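PDB 5Y5A: KLLA0F20702p from Kluyveromyces lactis, which is the Est1 subunit of yeast telomerase, represented here by its N-terminal part, and probably brings the enzyme to telomeres by binding Cdc13. Local coordinates for residues Tyr422-Arg427 with Tyr482-Met487; Glu10-Phe15 with Lys87-Pro92. All coordinates share one frame; numbering follows the deposited sequence.

Contact 1 (Tyr422-Arg427 with Tyr482-Met487)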
ATOM      1  N   TYR A 422       9.681  -0.890  15.474  1.00 46.57           N
ATOM      2  CA  TYR A 422      11.122  -1.092  15.589  1.00 42.94           C
ATOM      3  C   TYR A 422      11.555  -2.492  15.169  1.00 40.88           C
ATOM      4  O   TYR A 422      12.393  -2.634  14.281  1.00 38.96           O
ATOM      5  CB  TYR A 422      11.571  -0.782  17.013  1.00 42.49           C
ATOM      6  CG  TYR A 422      11.438   0.687  17.301  1.00 43.57           C
ATOM      7  CD1 TYR A 422      12.223   1.610  16.617  1.00 41.50           C
ATOM      8  CD2 TYR A 422      10.509   1.162  18.210  1.00 42.26           C
ATOM      9  CE1 TYR A 422      12.111   2.956  16.854  1.00 36.41           C
ATOM     10  CE2 TYR A 422      10.383   2.526  18.452  1.00 47.65           C
ATOM     11  CZ  TYR A 422      11.192   3.417  17.766  1.00 44.30           C
ATOM     12  OH  TYR A 422      11.094   4.779  17.988  1.00 50.15           O
ATOM     13  N   LEU A 423      10.964  -3.521  15.766  1.00 38.46           N
ATOM     14  CA  LEU A 423      11.313  -4.888  15.391  1.00 44.83           C
ATOM     15  C   LEU A 423      10.579  -5.335  14.116  1.00 45.51           C
ATOM     16  O   LEU A 423      11.043  -6.224  13.408  1.00 44.94           O
ATOM     17  CB  LEU A 423      11.024  -5.844  16.549  1.00 45.21           C
ATOM     18  CG  LEU A 423      11.932  -5.690  17.785  1.00 48.49           C
ATOM     19  CD1 LEU A 423      11.734  -6.845  18.748  1.00 47.65           C
ATOM     20  CD2 LEU A 423      13.405  -5.589  17.390  1.00 41.92           C
ATOM     21  N   ALA A 424       9.445  -4.707  13.819  1.00 42.25           N
ATOM     22  CA  ALA A 424       8.719  -4.994  12.576  1.00 40.66           C
ATOM     23  C   ALA A 424       9.553  -4.637  11.354  1.00 37.57           C
ATOM     24  O   ALA A 424       9.524  -5.341  10.352  1.00 42.00           O
ATOM     25  CB  ALA A 424       7.395  -4.247  12.537  1.00 37.67           C
ATOM     26  N   MET A 425      10.301  -3.545  11.443  1.00 38.96           N
ATOM     27  CA  MET A 425      11.176  -3.132  10.350  1.00 36.40           C
ATOM     28  C   MET A 425      12.273  -4.166  10.110  1.00 40.85           C
ATOM     29  O   MET A 425      12.603  -4.474   8.965  1.00 43.79           O
ATOM     30  CB  MET A 425      11.794  -1.750  10.635  1.00 35.31           C
ATOM     31  CG  MET A 425      10.823  -0.587  10.397  1.00 43.19           C
ATOM     32  SD  MET A 425      11.558   1.062  10.512  1.00 55.70           S
ATOM     33  CE  MET A 425      12.169   1.058  12.193  1.00 69.31           C
ATOM     34  N   ALA A 426      12.827  -4.715  11.187  1.00 41.35           N
ATOM     35  CA  ALA A 426      13.815  -5.783  11.037  1.00 43.16           C
ATOM     36  C   ALA A 426      13.204  -7.027  10.378  1.00 40.71           C
ATOM     37  O   ALA A 426      13.858  -7.667   9.552  1.00 41.06           O
ATOM     38  CB  ALA A 426      14.436  -6.137  12.393  1.00 40.79           C
ATOM     39  N   ARG A 427      11.964  -7.372  10.736  1.00 40.26           N
ATOM     40  CA  ARG A 427      11.297  -8.540  10.144  1.00 42.87           C
ATOM     41  C   ARG A 427      11.143  -8.364   8.642  1.00 45.91           C
ATOM     42  O   ARG A 427      11.356  -9.284   7.859  1.00 40.01           O
ATOM     43  CB  ARG A 427       9.911  -8.771  10.750  1.00 40.36           C
ATOM     44  CG  ARG A 427       9.883  -9.383  12.131  1.00 48.05           C
ATOM     45  CD  ARG A 427       8.451  -9.703  12.513  1.00 44.83           C
ATOM     46  NE  ARG A 427       7.857 -10.700  11.624  1.00 39.31           N
ATOM     47  CZ  ARG A 427       6.559 -10.766  11.343  1.00 44.71           C
ATOM     48  NH1 ARG A 427       6.095 -11.709  10.530  1.00 44.38           N
ATOM     49  NH2 ARG A 427       5.720  -9.882  11.874  1.00 45.59           N
ATOM     50  N   TYR A 482       0.297  -9.901  13.013  1.00 53.28           N
ATOM     51  CA  TYR A 482       0.671  -8.659  13.683  1.00 47.75           C
ATOM     52  C   TYR A 482       0.459  -7.467  12.740  1.00 48.44           C
ATOM     53  O   TYR A 482       0.142  -7.653  11.559  1.00 42.06           O
ATOM     54  CB  TYR A 482       2.126  -8.720  14.167  1.00 42.10           C
ATOM     55  CG  TYR A 482       2.399  -9.837  15.155  1.00 49.52           C
ATOM     56  CD1 TYR A 482       1.391 -10.327  15.976  1.00 56.12           C
ATOM     57  CD2 TYR A 482       3.659 -10.410  15.258  1.00 45.69           C
ATOM     58  CE1 TYR A 482       1.633 -11.354  16.872  1.00 55.93           C
ATOM     59  CE2 TYR A 482       3.911 -11.437  16.158  1.00 48.23           C
ATOM     60  CZ  TYR A 482       2.893 -11.902  16.957  1.00 54.31           C
ATOM     61  OH  TYR A 482       3.134 -12.922  17.844  1.00 62.04           O
ATOM     62  N   GLU A 483       0.635  -6.251  13.260  1.00 45.94           N
ATOM     63  CA  GLU A 483       0.350  -5.036  12.496  1.00 45.01           C
ATOM     64  C   GLU A 483       1.070  -5.034  11.160  1.00 39.74           C
ATOM     65  O   GLU A 483       0.459  -4.772  10.121  1.00 45.57           O
ATOM     66  CB  GLU A 483       0.738  -3.775  13.285  1.00 49.53           C
ATOM     67  CG  GLU A 483      -0.167  -3.445  14.474  1.00 58.40           C
ATOM     68  CD  GLU A 483       0.377  -3.965  15.801  1.00 60.58           C
ATOM     69  OE1 GLU A 483       1.057  -5.019  15.809  1.00 50.67           O
ATOM     70  OE2 GLU A 483       0.122  -3.311  16.836  1.00 64.70           O
ATOM     71  N   GLU A 484       2.366  -5.335  11.185  1.00 40.93           N
ATOM     72  CA  GLU A 484       3.162  -5.299   9.965  1.00 40.74           C
ATOM     73  C   GLU A 484       2.736  -6.405   8.989  1.00 44.02           C
ATOM     74  O   GLU A 484       2.830  -6.225   7.777  1.00 37.29           O
ATOM     75  CB  GLU A 484       4.663  -5.396  10.282  1.00 40.34           C
ATOM     76  CG  GLU A 484       5.124  -6.711  10.924  1.00 42.54           C
ATOM     77  CD  GLU A 484       5.116  -6.672  12.443  1.00 45.80           C
ATOM     78  OE1 GLU A 484       6.007  -7.307  13.052  1.00 43.10           O
ATOM     79  OE2 GLU A 484       4.228  -6.001  13.023  1.00 45.50           O
ATOM     80  N   ASP A 485       2.255  -7.533   9.508  1.00 47.90           N
ATOM     81  CA  ASP A 485       1.743  -8.596   8.644  1.00 47.41           C
ATOM     82  C   ASP A 485       0.526  -8.090   7.881  1.00 49.00           C
ATOM     83  O   ASP A 485       0.440  -8.208   6.657  1.00 48.63           O
ATOM     84  CB  ASP A 485       1.361  -9.850   9.449  1.00 48.01           C
ATOM     85  CG  ASP A 485       2.530 -10.450  10.212  1.00 48.57           C
ATOM     86  OD1 ASP A 485       3.346 -11.164   9.603  1.00 52.51           O
ATOM     87  OD2 ASP A 485       2.621 -10.223  11.431  1.00 50.48           O
ATOM     88  N   ILE A 486      -0.417  -7.531   8.627  1.00 46.92           N
ATOM     89  CA  ILE A 486      -1.650  -7.021   8.057  1.00 49.48           C
ATOM     90  C   ILE A 486      -1.383  -5.971   6.980  1.00 51.45           C
ATOM     91  O   ILE A 486      -1.997  -6.001   5.910  1.00 54.38           O
ATOM     92  CB  ILE A 486      -2.549  -6.413   9.141  1.00 50.94           C
ATOM     93  CG1 ILE A 486      -2.862  -7.456  10.217  1.00 50.57           C
ATOM     94  CG2 ILE A 486      -3.838  -5.879   8.529  1.00 48.80           C
ATOM     95  CD1 ILE A 486      -3.546  -6.882  11.442  1.00 46.19           C
ATOM     96  N   MET A 487      -0.460  -5.057   7.262  1.00 42.16           N
ATOM     97  CA  MET A 487      -0.167  -3.967   6.334  1.00 45.71           C
ATOM     98  C   MET A 487       0.367  -4.475   4.999  1.00 45.89           C
ATOM     99  O   MET A 487       0.063  -3.907   3.953  1.00 46.15           O
ATOM    100  CB  MET A 487       0.831  -2.988   6.961  1.00 40.08           C
ATOM    101  CG  MET A 487       0.266  -2.287   8.194  1.00 51.01           C
ATOM    102  SD  MET A 487       1.506  -1.449   9.200  1.00 64.43           S
ATOM    103  CE  MET A 487       1.913  -0.076   8.124  1.00 71.19           C
TER

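Contact 2 (Glu10-Phe15 with Lys87-Pro92)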
ATOM      1  N   GLU A  10     -21.741  -5.034 -24.929  1.00106.93           N
ATOM      2  CA  GLU A  10     -22.488  -4.197 -25.863  1.00109.14           C
ATOM      3  C   GLU A  10     -23.532  -3.356 -25.146  1.00105.96           C
ATOM      4  O   GLU A  10     -23.839  -2.239 -25.561  1.00108.96           O
ATOM      5  CB  GLU A  10     -23.172  -5.056 -26.929  1.00119.21           C
ATOM      6  CG  GLU A  10     -22.226  -5.805 -27.843  1.00125.32           C
ATOM      7  CD  GLU A  10     -22.965  -6.595 -28.902  1.00134.22           C
ATOM      8  OE1 GLU A  10     -24.176  -6.840 -28.719  1.00136.61           O
ATOM      9  OE2 GLU A  10     -22.342  -6.963 -29.919  1.00139.28           O
ATOM     10  N   THR A  11     -24.080  -3.909 -24.073  1.00 99.56           N
ATOM     11  CA  THR A  11     -25.142  -3.247 -23.333  1.00 92.40           C
ATOM     12  C   THR A  11     -24.620  -2.011 -22.608  1.00 86.88           C
ATOM     13  O   THR A  11     -25.260  -0.961 -22.617  1.00 90.15           O
ATOM     14  CB  THR A  11     -25.788  -4.202 -22.314  1.00 87.55           C
ATOM     15  OG1 THR A  11     -26.226  -5.390 -22.984  1.00 92.19           O
ATOM     16  CG2 THR A  11     -26.975  -3.538 -21.634  1.00 82.10           C
ATOM     17  N   PHE A  12     -23.450  -2.135 -21.990  1.00 80.40           N
ATOM     18  CA  PHE A  12     -22.899  -1.038 -21.202  1.00 80.03           C
ATOM     19  C   PHE A  12     -22.320   0.063 -22.074  1.00 88.68           C
ATOM     20  O   PHE A  12     -22.353   1.236 -21.703  1.00 91.82           O
ATOM     21  CB  PHE A  12     -21.845  -1.559 -20.228  1.00 73.64           C
ATOM     22  CG  PHE A  12     -22.415  -1.952 -18.904  1.00 72.32           C
ATOM     23  CD1 PHE A  12     -22.926  -3.222 -18.704  1.00 71.37           C
ATOM     24  CD2 PHE A  12     -22.477  -1.036 -17.868  1.00 72.16           C
ATOM     25  CE1 PHE A  12     -23.472  -3.580 -17.486  1.00 71.66           C
ATOM     26  CE2 PHE A  12     -23.020  -1.387 -16.648  1.00 74.90           C
ATOM     27  CZ  PHE A  12     -23.517  -2.660 -16.456  1.00 73.81           C
ATOM     28  N   SER A  13     -21.794  -0.314 -23.232  1.00 97.28           N
ATOM     29  CA  SER A  13     -21.361   0.669 -24.210  1.00 99.73           C
ATOM     30  C   SER A  13     -22.547   1.552 -24.589  1.00103.52           C
ATOM     31  O   SER A  13     -22.409   2.765 -24.753  1.00105.51           O
ATOM     32  CB  SER A  13     -20.778  -0.016 -25.444  1.00107.55           C
ATOM     33  OG  SER A  13     -20.590   0.910 -26.497  1.00112.98           O
ATOM     34  N   GLY A  14     -23.716   0.930 -24.703  1.00102.19           N
ATOM     35  CA  GLY A  14     -24.946   1.634 -25.010  1.00 98.54           C
ATOM     36  C   GLY A  14     -25.375   2.599 -23.923  1.00 93.22           C
ATOM     37  O   GLY A  14     -25.923   3.660 -24.212  1.00 92.29           O
ATOM     38  N   PHE A  15     -25.135   2.234 -22.668  1.00 90.18           N
ATOM     39  CA  PHE A  15     -25.436   3.128 -21.558  1.00 85.98           C
ATOM     40  C   PHE A  15     -24.601   4.385 -21.693  1.00 83.89           C
ATOM     41  O   PHE A  15     -25.104   5.501 -21.558  1.00 82.70           O
ATOM     42  CB  PHE A  15     -25.156   2.459 -20.212  1.00 81.81           C
ATOM     43  CG  PHE A  15     -26.059   1.304 -19.909  1.00 78.99           C
ATOM     44  CD1 PHE A  15     -27.287   1.191 -20.527  1.00 77.85           C
ATOM     45  CD2 PHE A  15     -25.676   0.330 -19.006  1.00 77.13           C
ATOM     46  CE1 PHE A  15     -28.118   0.128 -20.252  1.00 81.03           C
ATOM     47  CE2 PHE A  15     -26.507  -0.736 -18.728  1.00 75.21           C
ATOM     48  CZ  PHE A  15     -27.725  -0.837 -19.351  1.00 76.10           C
ATOM     49  N   LYS A  87     -16.943   2.185 -15.408  1.00 64.44           N
ATOM     50  CA  LYS A  87     -16.285   2.586 -16.648  1.00 64.02           C
ATOM     51  C   LYS A  87     -17.202   3.293 -17.640  1.00 69.60           C
ATOM     52  O   LYS A  87     -16.816   4.298 -18.232  1.00 74.83           O
ATOM     53  CB  LYS A  87     -15.667   1.362 -17.322  1.00 62.96           C
ATOM     54  CG  LYS A  87     -14.857   1.673 -18.565  1.00 66.90           C
ATOM     55  CD  LYS A  87     -14.323   0.394 -19.175  1.00 76.57           C
ATOM     56  CE  LYS A  87     -13.576   0.659 -20.466  1.00 86.87           C
ATOM     57  NZ  LYS A  87     -13.133  -0.611 -21.111  1.00 92.97           N
ATOM     58  N   HIS A  88     -18.410   2.769 -17.820  1.00 69.59           N
ATOM     59  CA  HIS A  88     -19.275   3.227 -18.900  1.00 75.40           C
ATOM     60  C   HIS A  88     -20.388   4.169 -18.450  1.00 75.76           C
ATOM     61  O   HIS A  88     -20.935   4.923 -19.257  1.00 73.27           O
ATOM     62  CB  HIS A  88     -19.887   2.024 -19.613  1.00 81.39           C
ATOM     63  CG  HIS A  88     -18.877   1.154 -20.289  1.00 82.75           C
ATOM     64  ND1 HIS A  88     -18.256   1.512 -21.466  1.00 84.03           N
ATOM     65  CD2 HIS A  88     -18.375  -0.057 -19.952  1.00 83.52           C
ATOM     66  CE1 HIS A  88     -17.417   0.558 -21.827  1.00 84.12           C
ATOM     67  NE2 HIS A  88     -17.469  -0.405 -20.925  1.00 84.25           N
ATOM     68  N   VAL A  89     -20.726   4.125 -17.168  1.00 74.73           N
ATOM     69  CA  VAL A  89     -21.827   4.936 -16.664  1.00 72.98           C
ATOM     70  C   VAL A  89     -21.351   6.030 -15.716  1.00 70.21           C
ATOM     71  O   VAL A  89     -21.626   7.208 -15.931  1.00 69.33           O
ATOM     72  CB  VAL A  89     -22.869   4.075 -15.933  1.00 68.28           C
ATOM     73  CG1 VAL A  89     -24.015   4.939 -15.448  1.00 72.24           C
ATOM     74  CG2 VAL A  89     -23.368   2.966 -16.840  1.00 68.38           C
ATOM     75  N   HIS A  90     -20.695   5.640 -14.642  1.00 64.81           N
ATOM     76  CA  HIS A  90     -20.269   6.584 -13.639  1.00 69.21           C
ATOM     77  C   HIS A  90     -19.041   7.388 -13.950  1.00 72.42           C
ATOM     78  O   HIS A  90     -19.057   8.589 -13.821  1.00 76.65           O
ATOM     79  CB  HIS A  90     -20.080   5.885 -12.316  1.00 73.07           C
ATOM     80  CG  HIS A  90     -21.344   5.359 -11.738  1.00 74.62           C
ATOM     81  ND1 HIS A  90     -21.370   4.508 -10.664  1.00 74.14           N
ATOM     82  CD2 HIS A  90     -22.630   5.561 -12.090  1.00 76.80           C
ATOM     83  CE1 HIS A  90     -22.619   4.209 -10.374  1.00 76.33           C
ATOM     84  NE2 HIS A  90     -23.403   4.834 -11.226  1.00 76.51           N
ATOM     85  N   TYR A  91     -17.966   6.735 -14.330  1.00 69.04           N
ATOM     86  CA  TYR A  91     -16.747   7.477 -14.655  1.00 68.05           C
ATOM     87  C   TYR A  91     -16.968   8.581 -15.701  1.00 71.80           C
ATOM     88  O   TYR A  91     -16.484   9.697 -15.511  1.00 70.64           O
ATOM     89  CB  TYR A  91     -15.625   6.553 -15.142  1.00 61.84           C
ATOM     90  CG  TYR A  91     -14.391   7.336 -15.527  1.00 69.80           C
ATOM     91  CD1 TYR A  91     -13.512   7.800 -14.556  1.00 70.22           C
ATOM     92  CD2 TYR A  91     -14.124   7.645 -16.856  1.00 74.76           C
ATOM     93  CE1 TYR A  91     -12.392   8.535 -14.899  1.00 75.41           C
ATOM     94  CE2 TYR A  91     -13.007   8.379 -17.207  1.00 77.42           C
ATOM     95  CZ  TYR A  91     -12.144   8.819 -16.228  1.00 78.99           C
ATOM     96  OH  TYR A  91     -11.033   9.547 -16.578  1.00 83.38           O
ATOM     97  N   PRO A  92     -17.678   8.280 -16.809  1.00 74.59           N
ATOM     98  CA  PRO A  92     -17.848   9.356 -17.795  1.00 75.15           C
ATOM     99  C   PRO A  92     -18.637  10.549 -17.259  1.00 74.01           C
ATOM    100  O   PRO A  92     -18.387  11.679 -17.680  1.00 72.09           O
ATOM    101  CB  PRO A  92     -18.607   8.671 -18.937  1.00 80.11           C
ATOM    102  CG  PRO A  92     -19.237   7.480 -18.324  1.00 83.01           C
ATOM    103  CD  PRO A  92     -18.266   7.017 -17.293  1.00 76.52           C
TER

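Contact 1 (Tyr422-Arg427 with Tyr482-Met487)
R427 reaches from helix 421-433 to the start of the short helix 483-487 and is held there by two acids, E484 and D485. Its guanidinium meets D485 end-on. R427 NH1 donates to D485 OD1 at 3.0 Å, on the syn side of the carboxylate. R427 NH2 donates to D485 OD2 at 3.1 Å, from above the carboxylate plane, in a nearly straight bond (172°). NH2 of R427 also gives a hydrogen bond to E484 OE1 (2.8 Å), again from above the carboxylate plane. All three acceptors lie close to the guanidinium plane, so the bonds fix its rotation. E484 turns its acid back toward helix 421-433 through a bend at chi2 (-92°), which lays the carboxylate against the methyl of A424, E484 CD to A424 CB 3.3 Å; here the two backbones are nearest. Within the Est1 DNA/RNA binding domain, the salt-bridge network of R427, E484 and D485 ties the start of helix 483-487 to helix 421-433. Y482, the N-cap residue, sends its backbone N to D485 OD2 (2.8 Å), reaching that oxygen from the face opposite R427 NH2. The buried charges have further mates: D500 for R427 NE, R533 for E484 and R478 for D485. Beyond this ionic centre the packing across the contact thins. Y482 CD2 is 4.0 Å from R427 NH2, although the buried tyrosine bonds S532 through its hydroxyl. The helix axes stay 10.4 Å apart, and toward solvent lies the partly exposed E483, which pairs with R533.

Contact 2 (Glu10-Phe15 with Lys87-Pro92)
The imidazole of H88 lies between the backbone N of S13 over one face and CG of its neighbour K87 over the opposite face, while its CD2 lies 3.8 Å from CB of F12. The F12 ring receives CB of H88 at its edge, near the ring plane, and CD2 of F15 over one face, offset toward the rim. F15 takes the carbonyl O of T11 over the centre of one face and CE2 of F12 at its edge. Chi1 (-64°) sets CG of H88 beside its backbone N, and the ring beyond it lies against helix 7-21, where ND1 hydrogen-bonds Q16; CB of H88 sits 3.3 Å from the carbonyl O of F12. An alanine here would probably leave Q16 without this partner and open a gap beside F12 CB. V89 adds the apolar part, its CG2 lying 3.9 Å from CB of F15 and 4.2 Å from CD2 of F12. I45 and M48 of helix 33-53 also touch F12. The axes run 8.3 Å apart at 26°; helix 78-105 widens into a pi-type turn at 87-90 and kinks at P92. Such near-parallel packing of helices 7-21 and 78-105 is consistent with the TPR-like alpha-alpha architecture of Est1.

How the contacts relate
Contacts 1 and 2 lie on opposite sides of the chain's centre, their centres 42 Å apart and their nearest atoms about 26 Å apart, so neither touches the other. They follow in series along the chain: contact 2 closes within the N-terminal helices before contact 1 opens. Contact 1 is the more central, its centre 14 Å from that of the chain against 29 Å for contact 2. One relies on buried ionic bonds within the Est1 DNA/RNA binding region, the other on apolar and aromatic packing that involves a helix of the telomerase activating protein Est1 region. Each joins helical elements distant in sequence, their closest ends 55 residues apart in contact 1 and 72 in contact 2.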